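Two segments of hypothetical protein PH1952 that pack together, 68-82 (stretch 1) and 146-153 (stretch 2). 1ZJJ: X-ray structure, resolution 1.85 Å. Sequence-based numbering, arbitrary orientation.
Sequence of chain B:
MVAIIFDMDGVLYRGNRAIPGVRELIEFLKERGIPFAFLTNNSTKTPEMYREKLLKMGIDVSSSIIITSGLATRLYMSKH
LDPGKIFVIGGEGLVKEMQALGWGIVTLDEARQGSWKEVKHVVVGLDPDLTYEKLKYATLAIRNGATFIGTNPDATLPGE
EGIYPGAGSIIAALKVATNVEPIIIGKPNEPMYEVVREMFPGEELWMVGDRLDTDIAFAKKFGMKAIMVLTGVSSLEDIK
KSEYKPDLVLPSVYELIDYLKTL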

# COMPACT_ATOMS: atom_id res chain seq x y z
N THR B 68 16.06 0.96 18.00
CA THR B 68 15.47 0.62 16.71
C THR B 68 13.96 0.80 16.84
O THR B 68 13.42 0.79 17.96
CB THR B 68 15.75 -0.84 16.34
OG1 THR B 68 15.17 -1.70 17.33
CG2 THR B 68 17.25 -1.10 16.28
N SER B 69 13.27 0.95 15.72
CA SER B 69 11.82 1.11 15.79
C SER B 69 11.22 -0.15 16.41
O SER B 69 10.20 -0.08 17.09
CB SER B 69 11.23 1.36 14.39
OG SER B 69 11.48 0.30 13.50
N GLY B 70 11.87 -1.29 16.20
CA GLY B 70 11.37 -2.54 16.76
C GLY B 70 11.41 -2.52 18.27
O GLY B 70 10.49 -2.99 18.94
N LEU B 71 12.50 -2.00 18.82
CA LEU B 71 12.58 -1.96 20.27
C LEU B 71 11.62 -0.92 20.80
O LEU B 71 10.94 -1.13 21.80
CB LEU B 71 14.01 -1.59 20.65
CG LEU B 71 14.13 -1.16 22.12
CD1 LEU B 71 14.01 -2.34 23.08
CD2 LEU B 71 15.46 -0.49 22.43
N ALA B 72 11.48 0.21 20.12
CA ALA B 72 10.52 1.23 20.52
C ALA B 72 9.09 0.67 20.47
O ALA B 72 8.25 1.02 21.30
CB ALA B 72 10.63 2.45 19.60
N THR B 73 8.82 -0.19 19.49
CA THR B 73 7.50 -0.79 19.34
C THR B 73 7.20 -1.70 20.54
O THR B 73 6.12 -1.63 21.12
CB THR B 73 7.39 -1.59 18.02
OG1 THR B 73 7.56 -0.70 16.91
CG2 THR B 73 6.03 -2.26 17.90
N ARG B 74 8.16 -2.55 20.90
CA ARG B 74 7.99 -3.43 22.05
C ARG B 74 7.73 -2.60 23.31
O ARG B 74 6.81 -2.89 24.07
CB ARG B 74 9.23 -4.31 22.26
CG ARG B 74 9.30 -4.96 23.66
CD ARG B 74 10.29 -6.14 23.73
NE ARG B 74 11.70 -5.77 23.61
CZ ARG B 74 12.41 -5.14 24.55
NH1 ARG B 74 11.85 -4.80 25.70
NH2 ARG B 74 13.69 -4.87 24.34
N LEU B 75 8.55 -1.57 23.52
CA LEU B 75 8.41 -0.71 24.69
C LEU B 75 7.05 0.00 24.71
O LEU B 75 6.44 0.17 25.78
CB LEU B 75 9.55 0.32 24.74
CG LEU B 75 10.96 -0.26 24.88
CD1 LEU B 75 11.99 0.85 24.86
CD2 LEU B 75 11.07 -1.05 26.18
N TYR B 76 6.58 0.42 23.55
CA TYR B 76 5.29 1.09 23.46
C TYR B 76 4.17 0.11 23.86
O TYR B 76 3.30 0.43 24.67
CB TYR B 76 5.03 1.59 22.04
CG TYR B 76 3.63 2.13 21.86
CD1 TYR B 76 3.29 3.40 22.32
CD2 TYR B 76 2.63 1.34 21.30
CE1 TYR B 76 1.97 3.86 22.25
CE2 TYR B 76 1.32 1.78 21.22
CZ TYR B 76 1.00 3.04 21.70
OH TYR B 76 -0.31 3.47 21.64
N MET B 77 4.20 -1.08 23.26
CA MET B 77 3.20 -2.11 23.54
C MET B 77 3.17 -2.47 25.02
O MET B 77 2.11 -2.55 25.63
CB MET B 77 3.49 -3.35 22.69
CG MET B 77 3.36 -3.10 21.19
SD MET B 77 3.93 -4.45 20.16
CE MET B 77 2.49 -5.51 20.22
N SER B 78 4.35 -2.69 25.60
CA SER B 78 4.45 -3.04 27.00
C SER B 78 3.85 -1.98 27.92
O SER B 78 3.14 -2.29 28.88
CB SER B 78 5.92 -3.26 27.37
OG SER B 78 6.05 -3.85 28.64
N LYS B 79 4.12 -0.72 27.61
CA LYS B 79 3.64 0.40 28.42
C LYS B 79 2.20 0.84 28.21
O LYS B 79 1.54 1.23 29.17
CB LYS B 79 4.55 1.61 28.20
CG LYS B 79 4.23 2.80 29.08
CD LYS B 79 5.22 3.93 28.85
CE LYS B 79 5.13 4.95 29.98
NZ LYS B 79 5.95 6.16 29.72
N HIS B 80 1.70 0.75 26.98
CA HIS B 80 0.36 1.24 26.68
C HIS B 80 -0.72 0.27 26.18
O HIS B 80 -1.84 0.70 25.94
CB HIS B 80 0.48 2.38 25.67
CG HIS B 80 1.35 3.51 26.13
ND1 HIS B 80 1.01 4.32 27.19
CD2 HIS B 80 2.55 3.95 25.69
CE1 HIS B 80 1.96 5.21 27.38
NE2 HIS B 80 2.91 5.01 26.48
N LEU B 81 -0.41 -1.01 26.02
CA LEU B 81 -1.43 -1.92 25.53
C LEU B 81 -1.61 -3.12 26.45
O LEU B 81 -0.81 -3.35 27.35
CB LEU B 81 -1.08 -2.40 24.12
CG LEU B 81 -0.84 -1.31 23.07
CD1 LEU B 81 -0.35 -1.95 21.77
CD2 LEU B 81 -2.13 -0.52 22.81
N ASP B 82 -2.68 -3.88 26.22
CA ASP B 82 -2.94 -5.06 27.03
C ASP B 82 -2.39 -6.30 26.34
O ASP B 82 -2.66 -6.54 25.17
CB ASP B 82 -4.44 -5.22 27.25
CG ASP B 82 -5.06 -3.97 27.83
OD1 ASP B 82 -4.57 -3.49 28.88
OD2 ASP B 82 -6.04 -3.47 27.24
N ALA B 146 -8.07 -6.31 15.96
CA ALA B 146 -6.67 -6.32 16.37
C ALA B 146 -6.04 -4.95 16.21
O ALA B 146 -6.37 -4.23 15.27
CB ALA B 146 -5.89 -7.33 15.55
N THR B 147 -5.14 -4.60 17.12
CA THR B 147 -4.46 -3.31 17.04
C THR B 147 -3.63 -3.29 15.75
O THR B 147 -3.07 -4.30 15.35
CB THR B 147 -3.50 -3.10 18.24
OG1 THR B 147 -4.17 -3.47 19.46
CG2 THR B 147 -3.07 -1.65 18.32
N PHE B 148 -3.59 -2.13 15.10
CA PHE B 148 -2.83 -1.96 13.86
C PHE B 148 -1.65 -1.07 14.24
O PHE B 148 -1.81 0.13 14.47
CB PHE B 148 -3.73 -1.28 12.81
CG PHE B 148 -3.07 -1.02 11.48
CD1 PHE B 148 -1.80 -1.51 11.17
CD2 PHE B 148 -3.75 -0.28 10.51
CE1 PHE B 148 -1.22 -1.25 9.92
CE2 PHE B 148 -3.18 -0.02 9.25
CZ PHE B 148 -1.92 -0.51 8.96
N ILE B 149 -0.47 -1.69 14.35
CA ILE B 149 0.76 -0.98 14.73
C ILE B 149 1.83 -1.02 13.63
O ILE B 149 2.18 -2.09 13.13
CB ILE B 149 1.39 -1.62 16.00
CG1 ILE B 149 0.36 -1.63 17.13
CG2 ILE B 149 2.64 -0.85 16.41
CD1 ILE B 149 0.68 -2.64 18.22
N GLY B 150 2.35 0.15 13.27
CA GLY B 150 3.38 0.22 12.25
C GLY B 150 4.69 0.66 12.89
O GLY B 150 4.70 1.61 13.66
N THR B 151 5.79 -0.02 12.58
CA THR B 151 7.06 0.35 13.19
C THR B 151 7.55 1.74 12.79
O THR B 151 8.06 2.47 13.63
CB THR B 151 8.18 -0.68 12.88
OG1 THR B 151 8.40 -0.75 11.47
CG2 THR B 151 7.81 -2.05 13.42
N ASN B 152 7.39 2.09 11.52
CA ASN B 152 7.85 3.39 11.05
C ASN B 152 7.12 3.79 9.77
O ASN B 152 6.62 2.94 9.04
CB ASN B 152 9.36 3.37 10.81
CG ASN B 152 9.79 2.27 9.89
OD1 ASN B 152 9.64 1.09 10.20
ND2 ASN B 152 10.31 2.64 8.73
N PRO B 153 7.05 5.10 9.48
CA PRO B 153 6.38 5.66 8.31
C PRO B 153 7.14 5.74 6.99
O PRO B 153 6.53 5.95 5.95
CB PRO B 153 5.98 7.05 8.80
CG PRO B 153 7.20 7.43 9.60
CD PRO B 153 7.48 6.17 10.40

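This is a small helix-on-strand contact made by van der Waals packing alone, with no hydrogen bond crossing between the two segments. It buries 327 Å², both sides summed. The helix, residues 69-80, presents Ser-69, Thr-73, Met-77 and, just past its end, Leu-81. These positions are four apart, so a little over one turn separates each from the next and they line one side of the helix.

Ile-149 is the centre of the strand side and has the largest covered area of any residue here. Its CA-to-CB bond points toward the helix. Ile-149 CD1 lies 3.9 Å from Met-77 CE and 3.8 Å from Leu-81 CD1. Ile-149 CG2 lies 4.0 Å from Thr-73 CG2. Met-77 starts sideways, but the end of its side chain comes nearer and reaches Ile-149. Leu-81 also touches Thr-147, more loosely, with Leu-81 CD1 4.4 Å from Thr-147 CG2.

The two segments come closest at the start of the helix. Ser-69 CA and Thr-151 CA are 5.5 Å apart, whereas Leu-81 CA and Thr-147 CA are 9.1 Å apart. The wider end is bridged by longer apolar side chains. At the narrow end, Ser-69 CB is 3.4 Å from Thr-151 O, and Ser-69 OG is 3.5 Å from Thr-151 CB.

The hydroxyls in this region bond within their own segments or elsewhere. Thr-73 OG1 donates to Ser-69 O at 2.7 Å, one turn back along the helix. Thr-73 OG1 also packs against Thr-151 CG2 at 3.8 Å. Thr-151 OG1 donates to Asn-152 OD1 at 2.6 Å. Ser-69 OG is hydrogen-bonded elsewhere in the structure. Thr-68 caps the helix: Thr-68 OG1 accepts from Leu-71 N at 3.1 Å, but its side chain does not reach the strand.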